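Local structure of cytochrome c-550 (Paracoccus denitrificans, 1COT) at residues 10-15 with 113-118; 21-24 with 28-31; 43-48 with 53-58. The protein probably carries electrons as a soluble c-type cytochrome, using a covalently bound heme c. All blocks are in the same frame, centred on the assembly; numbering follows the deposited sequence.

Contact 1: residues 10-15 with 113-118. With HEC (heme c), chain B.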
loop_
_atom_site.group_PDB
_atom_site.type_symbol
_atom_site.label_atom_id
_atom_site.label_comp_id
_atom_site.label_asym_id
_atom_site.label_seq_id
_atom_site.Cartn_x
_atom_site.Cartn_y
_atom_site.Cartn_z
ATOM N N LYS A 10 14.217 6.082 -1.760
ATOM C CA LYS A 10 14.302 7.413 -1.194
ATOM C C LYS A 10 12.886 7.951 -1.022
ATOM O O LYS A 10 12.555 8.590 -0.024
ATOM C CB LYS A 10 15.001 8.370 -2.139
ATOM C CG LYS A 10 16.476 8.110 -2.332
ATOM C CD LYS A 10 17.076 9.203 -3.191
ATOM C CE LYS A 10 17.748 8.670 -4.443
ATOM N NZ LYS A 10 19.138 9.131 -4.577
ATOM N N GLU A 11 12.030 7.703 -2.008
ATOM C CA GLU A 11 10.653 8.175 -1.921
ATOM C C GLU A 11 9.947 7.608 -0.693
ATOM O O GLU A 11 9.073 8.231 -0.087
ATOM C CB GLU A 11 9.818 7.754 -3.160
ATOM C CG GLU A 11 10.168 8.425 -4.501
ATOM C CD GLU A 11 10.112 9.924 -4.527
ATOM O OE1 GLU A 11 9.538 10.476 -3.482
ATOM O OE2 GLU A 11 10.552 10.586 -5.456
ATOM N N PHE A 12 10.350 6.392 -0.324
ATOM C CA PHE A 12 9.807 5.674 0.816
ATOM C C PHE A 12 9.980 6.433 2.113
ATOM O O PHE A 12 9.295 6.173 3.106
ATOM C CB PHE A 12 10.362 4.244 0.907
ATOM C CG PHE A 12 9.426 3.418 1.737
ATOM C CD1 PHE A 12 8.249 2.932 1.177
ATOM C CD2 PHE A 12 9.718 3.160 3.075
ATOM C CE1 PHE A 12 7.383 2.179 1.972
ATOM C CE2 PHE A 12 8.855 2.400 3.865
ATOM C CZ PHE A 12 7.675 1.906 3.308
ATOM N N ASN A 13 10.896 7.410 2.122
ATOM C CA ASN A 13 11.068 8.180 3.325
ATOM C C ASN A 13 9.775 8.912 3.647
ATOM O O ASN A 13 9.546 9.303 4.791
ATOM C CB ASN A 13 12.223 9.173 3.258
ATOM C CG ASN A 13 13.548 8.442 3.318
ATOM O OD1 ASN A 13 13.687 7.432 4.028
ATOM N ND2 ASN A 13 14.510 8.935 2.547
ATOM N N LYS A 14 8.916 9.097 2.647
ATOM C CA LYS A 14 7.646 9.772 2.877
ATOM C C LYS A 14 6.653 8.822 3.507
ATOM O O LYS A 14 5.648 9.247 4.094
ATOM C CB LYS A 14 7.003 10.170 1.552
ATOM C CG LYS A 14 7.469 11.532 1.122
ATOM C CD LYS A 14 8.282 11.436 -0.145
ATOM C CE LYS A 14 8.861 12.789 -0.482
ATOM N NZ LYS A 14 9.917 12.674 -1.487
ATOM N N CYS A 15 6.906 7.526 3.373
ATOM C CA CYS A 15 5.990 6.524 3.896
ATOM C C CYS A 15 6.365 5.916 5.216
ATOM O O CYS A 15 5.518 5.436 5.971
ATOM C CB CYS A 15 5.986 5.322 2.940
ATOM S SG CYS A 15 5.833 5.837 1.207
ATOM N N ALA A 113 7.897 0.624 -7.451
ATOM C CA ALA A 113 8.962 -0.261 -7.901
ATOM C C ALA A 113 9.745 -0.793 -6.699
ATOM O O ALA A 113 10.157 -1.948 -6.649
ATOM C CB ALA A 113 9.895 0.469 -8.863
ATOM N N PHE A 114 9.956 0.061 -5.717
ATOM C CA PHE A 114 10.675 -0.336 -4.540
ATOM C C PHE A 114 9.831 -1.309 -3.735
ATOM O O PHE A 114 10.360 -2.244 -3.146
ATOM C CB PHE A 114 10.905 0.912 -3.711
ATOM C CG PHE A 114 11.591 0.638 -2.417
ATOM C CD1 PHE A 114 12.906 0.173 -2.400
ATOM C CD2 PHE A 114 10.905 0.913 -1.240
ATOM C CE1 PHE A 114 13.570 -0.047 -1.190
ATOM C CE2 PHE A 114 11.563 0.710 -0.026
ATOM C CZ PHE A 114 12.873 0.233 -0.018
ATOM N N LEU A 115 8.515 -1.081 -3.683
ATOM C CA LEU A 115 7.670 -1.997 -2.946
ATOM C C LEU A 115 7.747 -3.355 -3.634
ATOM O O LEU A 115 7.746 -4.396 -2.982
ATOM C CB LEU A 115 6.217 -1.513 -2.966
ATOM C CG LEU A 115 6.059 -0.237 -2.158
ATOM C CD1 LEU A 115 4.609 0.215 -2.243
ATOM C CD2 LEU A 115 6.423 -0.496 -0.698
ATOM N N ALA A 116 7.825 -3.336 -4.956
ATOM C CA ALA A 116 7.909 -4.555 -5.719
ATOM C C ALA A 116 9.216 -5.297 -5.454
ATOM O O ALA A 116 9.275 -6.519 -5.366
ATOM C CB ALA A 116 7.775 -4.245 -7.197
ATOM N N GLN A 117 10.285 -4.541 -5.308
ATOM C CA GLN A 117 11.561 -5.140 -5.039
ATOM C C GLN A 117 11.473 -5.901 -3.719
ATOM O O GLN A 117 12.104 -6.932 -3.506
ATOM C CB GLN A 117 12.587 -3.995 -4.968
ATOM C CG GLN A 117 13.930 -4.397 -4.327
ATOM C CD GLN A 117 14.949 -3.278 -4.364
ATOM O OE1 GLN A 117 15.420 -2.884 -5.443
ATOM N NE2 GLN A 117 15.313 -2.772 -3.187
ATOM N N ASN A 118 10.661 -5.355 -2.819
ATOM C CA ASN A 118 10.449 -5.926 -1.503
ATOM C C ASN A 118 9.233 -6.862 -1.431
ATOM O O ASN A 118 8.700 -7.104 -0.349
ATOM C CB ASN A 118 10.430 -4.831 -0.424
ATOM C CG ASN A 118 11.814 -4.231 -0.300
ATOM O OD1 ASN A 118 12.728 -4.880 0.235
ATOM N ND2 ASN A 118 11.995 -3.019 -0.813
HETATM FE FE HEC B . -0.059 4.089 3.718
HETATM C CHA HEC B . -2.405 1.697 3.977
HETATM C CHB HEC B . 1.038 2.741 0.841
HETATM C CHC HEC B . 2.307 6.512 3.455
HETATM C CHD HEC B . -1.034 5.411 6.676
HETATM N NA HEC B . -0.572 2.548 2.608
HETATM C C1A HEC B . -1.593 1.653 2.907
HETATM C C2A HEC B . -1.658 0.649 1.868
HETATM C C3A HEC B . -0.696 0.923 0.969
HETATM C C4A HEC B . -0.025 2.095 1.436
HETATM C CMA HEC B . -0.360 0.175 -0.300
HETATM C CAA HEC B . -2.647 -0.485 1.834
HETATM C CBA HEC B . -2.018 -1.711 2.513
HETATM C CGA HEC B . -2.834 -3.006 2.484
HETATM O O1A HEC B . -2.456 -3.763 3.336
HETATM O O2A HEC B . -3.733 -3.275 1.726
HETATM N NB HEC B . 1.353 4.563 2.433
HETATM C C1B HEC B . 1.672 3.827 1.335
HETATM C C2B HEC B . 2.782 4.453 0.685
HETATM C C3B HEC B . 3.111 5.505 1.419
HETATM C C4B HEC B . 2.220 5.573 2.494
HETATM C CMB HEC B . 3.385 3.938 -0.635
HETATM C CAB HEC B . 4.128 6.518 1.075
HETATM C CBB HEC B . 4.089 7.274 -0.222
HETATM N NC HEC B . 0.508 5.625 4.780
HETATM C C1C HEC B . 1.514 6.524 4.546
HETATM C C2C HEC B . 1.608 7.482 5.627
HETATM C C3C HEC B . 0.667 7.151 6.538
HETATM C C4C HEC B . 0.003 5.996 6.017
HETATM C CMC HEC B . 2.598 8.639 5.689
HETATM C CAC HEC B . 0.333 7.793 7.858
HETATM C CBC HEC B . 0.408 9.238 8.235
HETATM N ND HEC B . -1.471 3.666 5.050
HETATM C C1D HEC B . -1.701 4.334 6.226
HETATM C C2D HEC B . -2.799 3.691 6.923
HETATM C C3D HEC B . -3.149 2.644 6.152
HETATM C C4D HEC B . -2.343 2.638 4.985
HETATM C CMD HEC B . -3.400 4.133 8.239
HETATM C CAD HEC B . -4.295 1.736 6.380
HETATM C CBD HEC B . -5.419 2.404 5.528
HETATM C CGD HEC B . -6.824 2.033 5.821
HETATM O O1D HEC B . -7.156 1.165 6.592
HETATM O O2D HEC B . -7.680 2.691 5.176
#

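Contact 2: residues 21-24 with 28-31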
loop_
_atom_site.group_PDB
_atom_site.type_symbol
_atom_site.label_atom_id
_atom_site.label_comp_id
_atom_site.label_asym_id
_atom_site.label_seq_id
_atom_site.Cartn_x
_atom_site.Cartn_y
_atom_site.Cartn_z
ATOM N N ILE A 21 8.900 -2.084 6.435
ATOM C CA ILE A 21 9.040 -3.142 5.446
ATOM C C ILE A 21 9.780 -4.205 6.265
ATOM O O ILE A 21 10.978 -4.063 6.495
ATOM C CB ILE A 21 9.790 -2.752 4.163
ATOM C CG1 ILE A 21 8.952 -1.702 3.421
ATOM C CG2 ILE A 21 9.962 -3.983 3.275
ATOM C CD1 ILE A 21 9.564 -1.312 2.077
ATOM N N GLN A 22 9.097 -5.234 6.761
ATOM C CA GLN A 22 9.733 -6.268 7.570
ATOM C C GLN A 22 9.376 -7.647 7.059
ATOM O O GLN A 22 8.202 -7.968 6.856
ATOM C CB GLN A 22 9.296 -6.131 9.033
ATOM C CG GLN A 22 10.010 -7.070 10.023
ATOM C CD GLN A 22 9.336 -6.919 11.370
ATOM O OE1 GLN A 22 8.301 -7.545 11.629
ATOM N NE2 GLN A 22 9.899 -6.059 12.217
ATOM N N ALA A 23 10.425 -8.434 6.842
ATOM C CA ALA A 23 10.298 -9.780 6.339
ATOM C C ALA A 23 9.578 -10.634 7.354
ATOM O O ALA A 23 9.561 -10.336 8.549
ATOM C CB ALA A 23 11.656 -10.337 5.953
ATOM N N PRO A 24 8.976 -11.691 6.836
ATOM C CA PRO A 24 8.224 -12.608 7.658
ATOM C C PRO A 24 9.018 -13.175 8.814
ATOM O O PRO A 24 8.460 -13.480 9.870
ATOM C CB PRO A 24 7.570 -13.638 6.736
ATOM C CG PRO A 24 7.754 -13.097 5.324
ATOM C CD PRO A 24 8.826 -12.012 5.392
ATOM N N ASP A 28 14.149 -6.571 9.630
ATOM C CA ASP A 28 13.768 -5.245 9.213
ATOM C C ASP A 28 14.492 -4.879 7.931
ATOM O O ASP A 28 15.711 -4.984 7.856
ATOM C CB ASP A 28 14.148 -4.166 10.248
ATOM C CG ASP A 28 13.173 -4.037 11.389
ATOM O OD1 ASP A 28 11.944 -4.353 11.069
ATOM O OD2 ASP A 28 13.503 -3.655 12.493
ATOM N N ILE A 29 13.732 -4.473 6.924
ATOM C CA ILE A 29 14.292 -4.052 5.657
ATOM C C ILE A 29 14.347 -2.538 5.801
ATOM O O ILE A 29 15.397 -1.921 5.687
ATOM C CB ILE A 29 13.570 -4.572 4.433
ATOM C CG1 ILE A 29 13.848 -6.069 4.415
ATOM C CG2 ILE A 29 14.206 -3.920 3.216
ATOM C CD1 ILE A 29 12.809 -6.862 3.632
ATOM N N ILE A 30 13.197 -1.936 6.097
ATOM C CA ILE A 30 13.079 -0.511 6.337
ATOM C C ILE A 30 12.351 -0.413 7.659
ATOM O O ILE A 30 11.200 -0.852 7.768
ATOM C CB ILE A 30 12.298 0.351 5.340
ATOM C CG1 ILE A 30 12.929 0.358 3.947
ATOM C CG2 ILE A 30 12.107 1.772 5.865
ATOM C CD1 ILE A 30 14.387 0.805 3.935
ATOM N N LYS A 31 13.015 0.137 8.663
ATOM C CA LYS A 31 12.338 0.254 9.935
ATOM C C LYS A 31 11.363 1.413 9.807
ATOM O O LYS A 31 11.689 2.444 9.256
ATOM C CB LYS A 31 13.277 0.402 11.118
ATOM C CG LYS A 31 13.028 -0.665 12.181
ATOM C CD LYS A 31 13.813 -0.437 13.464
ATOM C CE LYS A 31 12.959 -0.183 14.697
ATOM N NZ LYS A 31 13.614 -0.585 15.946
#

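Contact 3: residues 43-48 with 53-58. With HEC (heme c), chain B.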
loop_
_atom_site.group_PDB
_atom_site.type_symbol
_atom_site.label_atom_id
_atom_site.label_comp_id
_atom_site.label_asym_id
_atom_site.label_seq_id
_atom_site.Cartn_x
_atom_site.Cartn_y
_atom_site.Cartn_z
ATOM N N VAL A 43 3.034 -6.148 -2.963
ATOM C CA VAL A 43 2.646 -6.415 -4.338
ATOM C C VAL A 43 2.236 -7.867 -4.452
ATOM O O VAL A 43 2.999 -8.768 -4.092
ATOM C CB VAL A 43 3.762 -6.088 -5.326
ATOM C CG1 VAL A 43 3.275 -6.243 -6.763
ATOM C CG2 VAL A 43 4.288 -4.677 -5.081
ATOM N N GLY A 44 1.032 -8.102 -4.959
ATOM C CA GLY A 44 0.510 -9.439 -5.113
ATOM C C GLY A 44 -0.266 -9.877 -3.880
ATOM O O GLY A 44 -0.924 -10.922 -3.886
ATOM N N ARG A 45 -0.225 -9.076 -2.825
ATOM C CA ARG A 45 -0.954 -9.437 -1.619
ATOM C C ARG A 45 -2.417 -9.018 -1.705
ATOM O O ARG A 45 -2.725 -7.967 -2.262
ATOM C CB ARG A 45 -0.291 -8.681 -0.492
ATOM C CG ARG A 45 -0.893 -8.881 0.868
ATOM C CD ARG A 45 0.088 -8.323 1.886
ATOM N NE ARG A 45 -0.256 -6.990 2.350
ATOM C CZ ARG A 45 0.617 -6.208 2.991
ATOM N NH1 ARG A 45 1.864 -6.607 3.243
ATOM N NH2 ARG A 45 0.227 -5.005 3.391
ATOM N N LYS A 46 -3.326 -9.814 -1.131
ATOM C CA LYS A 46 -4.739 -9.466 -1.140
ATOM C C LYS A 46 -4.930 -8.138 -0.413
ATOM O O LYS A 46 -4.293 -7.876 0.606
ATOM C CB LYS A 46 -5.532 -10.516 -0.367
ATOM C CG LYS A 46 -7.040 -10.372 -0.474
ATOM C CD LYS A 46 -7.818 -11.438 0.298
ATOM C CE LYS A 46 -9.292 -11.481 -0.044
ATOM N NZ LYS A 46 -9.967 -10.206 0.236
ATOM N N ILE A 47 -5.791 -7.279 -0.939
ATOM C CA ILE A 47 -6.041 -5.986 -0.309
ATOM C C ILE A 47 -6.453 -6.155 1.148
ATOM O O ILE A 47 -7.199 -7.083 1.460
ATOM C CB ILE A 47 -7.263 -5.353 -0.990
ATOM C CG1 ILE A 47 -7.129 -5.344 -2.511
ATOM C CG2 ILE A 47 -7.555 -3.963 -0.448
ATOM C CD1 ILE A 47 -5.985 -4.467 -3.016
ATOM N N ALA A 48 -5.999 -5.247 2.017
ATOM C CA ALA A 48 -6.326 -5.235 3.441
ATOM C C ALA A 48 -6.264 -6.622 4.040
ATOM O O ALA A 48 -7.236 -7.086 4.636
ATOM C CB ALA A 48 -7.721 -4.651 3.639
ATOM N N PHE A 53 -3.833 -6.058 11.631
ATOM C CA PHE A 53 -3.953 -4.657 11.269
ATOM C C PHE A 53 -5.417 -4.273 11.255
ATOM O O PHE A 53 -6.250 -4.955 10.662
ATOM C CB PHE A 53 -3.253 -4.265 9.955
ATOM C CG PHE A 53 -3.249 -2.760 9.864
ATOM C CD1 PHE A 53 -2.250 -2.040 10.521
ATOM C CD2 PHE A 53 -4.257 -2.102 9.159
ATOM C CE1 PHE A 53 -2.268 -0.647 10.454
ATOM C CE2 PHE A 53 -4.288 -0.711 9.070
ATOM C CZ PHE A 53 -3.284 -0.007 9.740
ATOM N N LYS A 54 -5.733 -3.163 11.918
ATOM C CA LYS A 54 -7.105 -2.684 11.976
ATOM C C LYS A 54 -7.325 -1.702 10.837
ATOM O O LYS A 54 -7.082 -0.502 10.961
ATOM C CB LYS A 54 -7.443 -2.014 13.308
ATOM C CG LYS A 54 -8.235 -2.874 14.284
ATOM C CD LYS A 54 -7.929 -2.548 15.741
ATOM C CE LYS A 54 -6.468 -2.760 16.104
ATOM N NZ LYS A 54 -6.242 -2.910 17.546
ATOM N N TYR A 55 -7.790 -2.229 9.727
ATOM C CA TYR A 55 -8.040 -1.416 8.563
ATOM C C TYR A 55 -9.293 -0.572 8.678
ATOM O O TYR A 55 -10.185 -0.873 9.470
ATOM C CB TYR A 55 -8.268 -2.395 7.409
ATOM C CG TYR A 55 -6.989 -3.028 6.924
ATOM C CD1 TYR A 55 -6.122 -2.299 6.107
ATOM C CD2 TYR A 55 -6.655 -4.342 7.260
ATOM C CE1 TYR A 55 -4.943 -2.876 5.640
ATOM C CE2 TYR A 55 -5.484 -4.942 6.800
ATOM C CZ TYR A 55 -4.632 -4.196 5.985
ATOM O OH TYR A 55 -3.477 -4.754 5.522
ATOM N N GLY A 56 -9.371 0.467 7.861
ATOM C CA GLY A 56 -10.533 1.322 7.865
ATOM C C GLY A 56 -11.680 0.621 7.140
ATOM O O GLY A 56 -11.496 -0.370 6.436
ATOM N N GLU A 57 -12.863 1.179 7.316
ATOM C CA GLU A 57 -14.065 0.640 6.727
ATOM C C GLU A 57 -14.092 0.600 5.204
ATOM O O GLU A 57 -14.532 -0.370 4.571
ATOM C CB GLU A 57 -15.314 1.239 7.405
ATOM C CG GLU A 57 -15.604 0.687 8.842
ATOM C CD GLU A 57 -15.764 -0.819 8.969
ATOM O OE1 GLU A 57 -16.489 -1.354 8.027
ATOM O OE2 GLU A 57 -15.262 -1.459 9.877
ATOM N N GLY A 58 -13.599 1.666 4.607
ATOM C CA GLY A 58 -13.585 1.724 3.168
ATOM C C GLY A 58 -12.776 0.623 2.491
ATOM O O GLY A 58 -13.254 -0.025 1.552
HETATM FE FE HEC B . -0.059 4.089 3.718
HETATM C CHA HEC B . -2.405 1.697 3.977
HETATM C CHB HEC B . 1.038 2.741 0.841
HETATM C CHC HEC B . 2.307 6.512 3.455
HETATM C CHD HEC B . -1.034 5.411 6.676
HETATM N NA HEC B . -0.572 2.548 2.608
HETATM C C1A HEC B . -1.593 1.653 2.907
HETATM C C2A HEC B . -1.658 0.649 1.868
HETATM C C3A HEC B . -0.696 0.923 0.969
HETATM C C4A HEC B . -0.025 2.095 1.436
HETATM C CMA HEC B . -0.360 0.175 -0.300
HETATM C CAA HEC B . -2.647 -0.485 1.834
HETATM C CBA HEC B . -2.018 -1.711 2.513
HETATM C CGA HEC B . -2.834 -3.006 2.484
HETATM O O1A HEC B . -2.456 -3.763 3.336
HETATM O O2A HEC B . -3.733 -3.275 1.726
HETATM N NB HEC B . 1.353 4.563 2.433
HETATM C C1B HEC B . 1.672 3.827 1.335
HETATM C C2B HEC B . 2.782 4.453 0.685
HETATM C C3B HEC B . 3.111 5.505 1.419
HETATM C C4B HEC B . 2.220 5.573 2.494
HETATM C CMB HEC B . 3.385 3.938 -0.635
HETATM C CAB HEC B . 4.128 6.518 1.075
HETATM C CBB HEC B . 4.089 7.274 -0.222
HETATM N NC HEC B . 0.508 5.625 4.780
HETATM C C1C HEC B . 1.514 6.524 4.546
HETATM C C2C HEC B . 1.608 7.482 5.627
HETATM C C3C HEC B . 0.667 7.151 6.538
HETATM C C4C HEC B . 0.003 5.996 6.017
HETATM C CMC HEC B . 2.598 8.639 5.689
HETATM C CAC HEC B . 0.333 7.793 7.858
HETATM C CBC HEC B . 0.408 9.238 8.235
HETATM N ND HEC B . -1.471 3.666 5.050
HETATM C C1D HEC B . -1.701 4.334 6.226
HETATM C C2D HEC B . -2.799 3.691 6.923
HETATM C C3D HEC B . -3.149 2.644 6.152
HETATM C C4D HEC B . -2.343 2.638 4.985
HETATM C CMD HEC B . -3.400 4.133 8.239
HETATM C CAD HEC B . -4.295 1.736 6.380
HETATM C CBD HEC B . -5.419 2.404 5.528
HETATM C CGD HEC B . -6.824 2.033 5.821
HETATM O O1D HEC B . -7.156 1.165 6.592
HETATM O O2D HEC B . -7.680 2.691 5.176
#

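Contact 1: residues 10-15 with 113-118
F12 and F114 mark the nearest approach of the two backbones, with CA atoms 8.1 Å apart; no hydrogen bond crosses that spacing, and side chains bridge it. Segment 10-15 continues from helix 5-11 and keeps helical phi/psi angles through C15, with backbone bonds spanning three residues, as from C15 N to F12 O. Residues 113-117 are the last turn of helix 108-117, and N118 is the first to leave helical phi/psi. The base of the F12 side chain lies against the F114 ring, F12 CB to F114 CE2 being 3.8 Å, and the two rings meet obliquely, with centroids 5.7 Å apart and planes at 52°. Because CG of F12 stands anti to its own backbone N (chi1 -159°), the ring is carried past this contact toward L115, whose CD2 meets CE1 of F12 at 3.9 Å. One face of the F12 ring meets CB of C15, whose SG is bonded covalently to CAB of heme c at 1.8 Å, so the ring packs beside the thioether-bearing cysteine. On the other segment, N118 ND2 sits over the rim of one F114 ring face and bonds to F114 O at 3.0 Å. That oxygen also accepts from N118 N, the two donors coming from opposite faces of the carbonyl plane. All three residues that touch are buried. This packing of the N-terminal against the C-terminal helix is a hallmark of class I cytochromes c; here F12 also rests on V111 of helix 108-117, F114 reaches E9 of helix 5-11, and both phenylalanines touch I21 of strand 21-22.

Contact 2: residues 21-24 with 28-31
I21 and I30 pair antiparallel through the backbone: I21 N donates to I30 O at 2.9 Å with an N-H...O angle of 168°. The return bonds converge on one acceptor, since I21 O takes both I29 N, at 2.8 Å, and I30 N, at 3.1 Å. Two consecutive residues opposite one make this a classic beta bulge. Its geometric signature is a register shift of one residue, so that Q22 faces D28 in a non-hydrogen-bonded pair, while the chain turns a corner at I29. The polar side-chain interaction belongs to that second pair. Q22, extended with CG anti to its backbone N (chi1 -174°), brings NE2 to D28 OD1 at 2.9 Å; the oxygen lies in the amide plane but is met from 33° outside the carboxylate plane, on its syn side. With a leucine in place of Q22, D28 OD1 would probably lose this donor and the carboxylate would be freer to turn. Among the apolar contacts, I21 and I30 share the face opposite Q22 and D28 and run side by side, CB to CB 4.2 Å. At the corner, I21 CG2 touches CB of I29 at 3.8 Å, and CD1 of I29 reaches the A23 methyl. I30 also rests on F114 of helix 108-117, and Q22 O accepts from N38 ND2.

Contact 3: residues 43-48 with 53-58
The ring of Y55 overlaps A48, whose CA stands 3.5 Å from the ring centroid and 21° off the ring normal, a CH-pi contact over one face. A48 CB extends the overlap to CG of Y55 at 3.7 Å, while the opposite face is covered by F53, whose CD2 lies over the ring centre. Sandwiched in this way, the tyrosine is held flat and directs its hydroxyl to a heme propionate: OH donates to O1A of heme c at 2.6 Å, and also accepts from E50 N. The same oxygen receives NH2 of R45 at 3.0 Å, nearly straight at 163°, the carboxylate lying at the edge of the guanidinium in its plane. A bend at chi3 (99°) swings the guanidinium round to this position, and its NH1 is bonded to N38 O. The other oxygen of this propionate, O2A, takes the backbone amide of A48 at 3.0 Å. Thus both segments grip one carboxylate, although no hydrogen bond joins them directly. The second propionate is bound by segment 53-58, where G56 N donates to O1D at 2.6 Å. G56 is the N-cap residue of helix 57-65, so this carboxylate lies at the N-terminal end of the helix, whose dipole may help to stabilise its charge. W71 NE1 and K99 N also hydrogen-bond to the heme. With three donors from these two segments on the first propionate, one of them from a guanidinium, and a helix start beside the second, the chemistry of the contact probably stabilises both carboxylates in their ionised form.

In the fold
From the N terminus, helix 5-11 leads into residues 10-15, the first side of contact 1, which closes only when the chain reaches 113-118 near the C terminus. Contacts 2 and 3 both lie nested inside that long loop. Contact 2 closes first, a short turn between 21-24 and 28-31; contact 3 follows in series, joining the loop 43-48 to the start of helix 57-65, and neither crosses the other. Contacts 1 and 2 touch where N118 packs on I21 and I29. Contacts 1 and 3 lie on opposite sides of the chain's centre, yet both reach the heme, and V43 meets L115 and A116. Contacts 2 and 3 do not touch, their nearest atoms being about 7 Å apart.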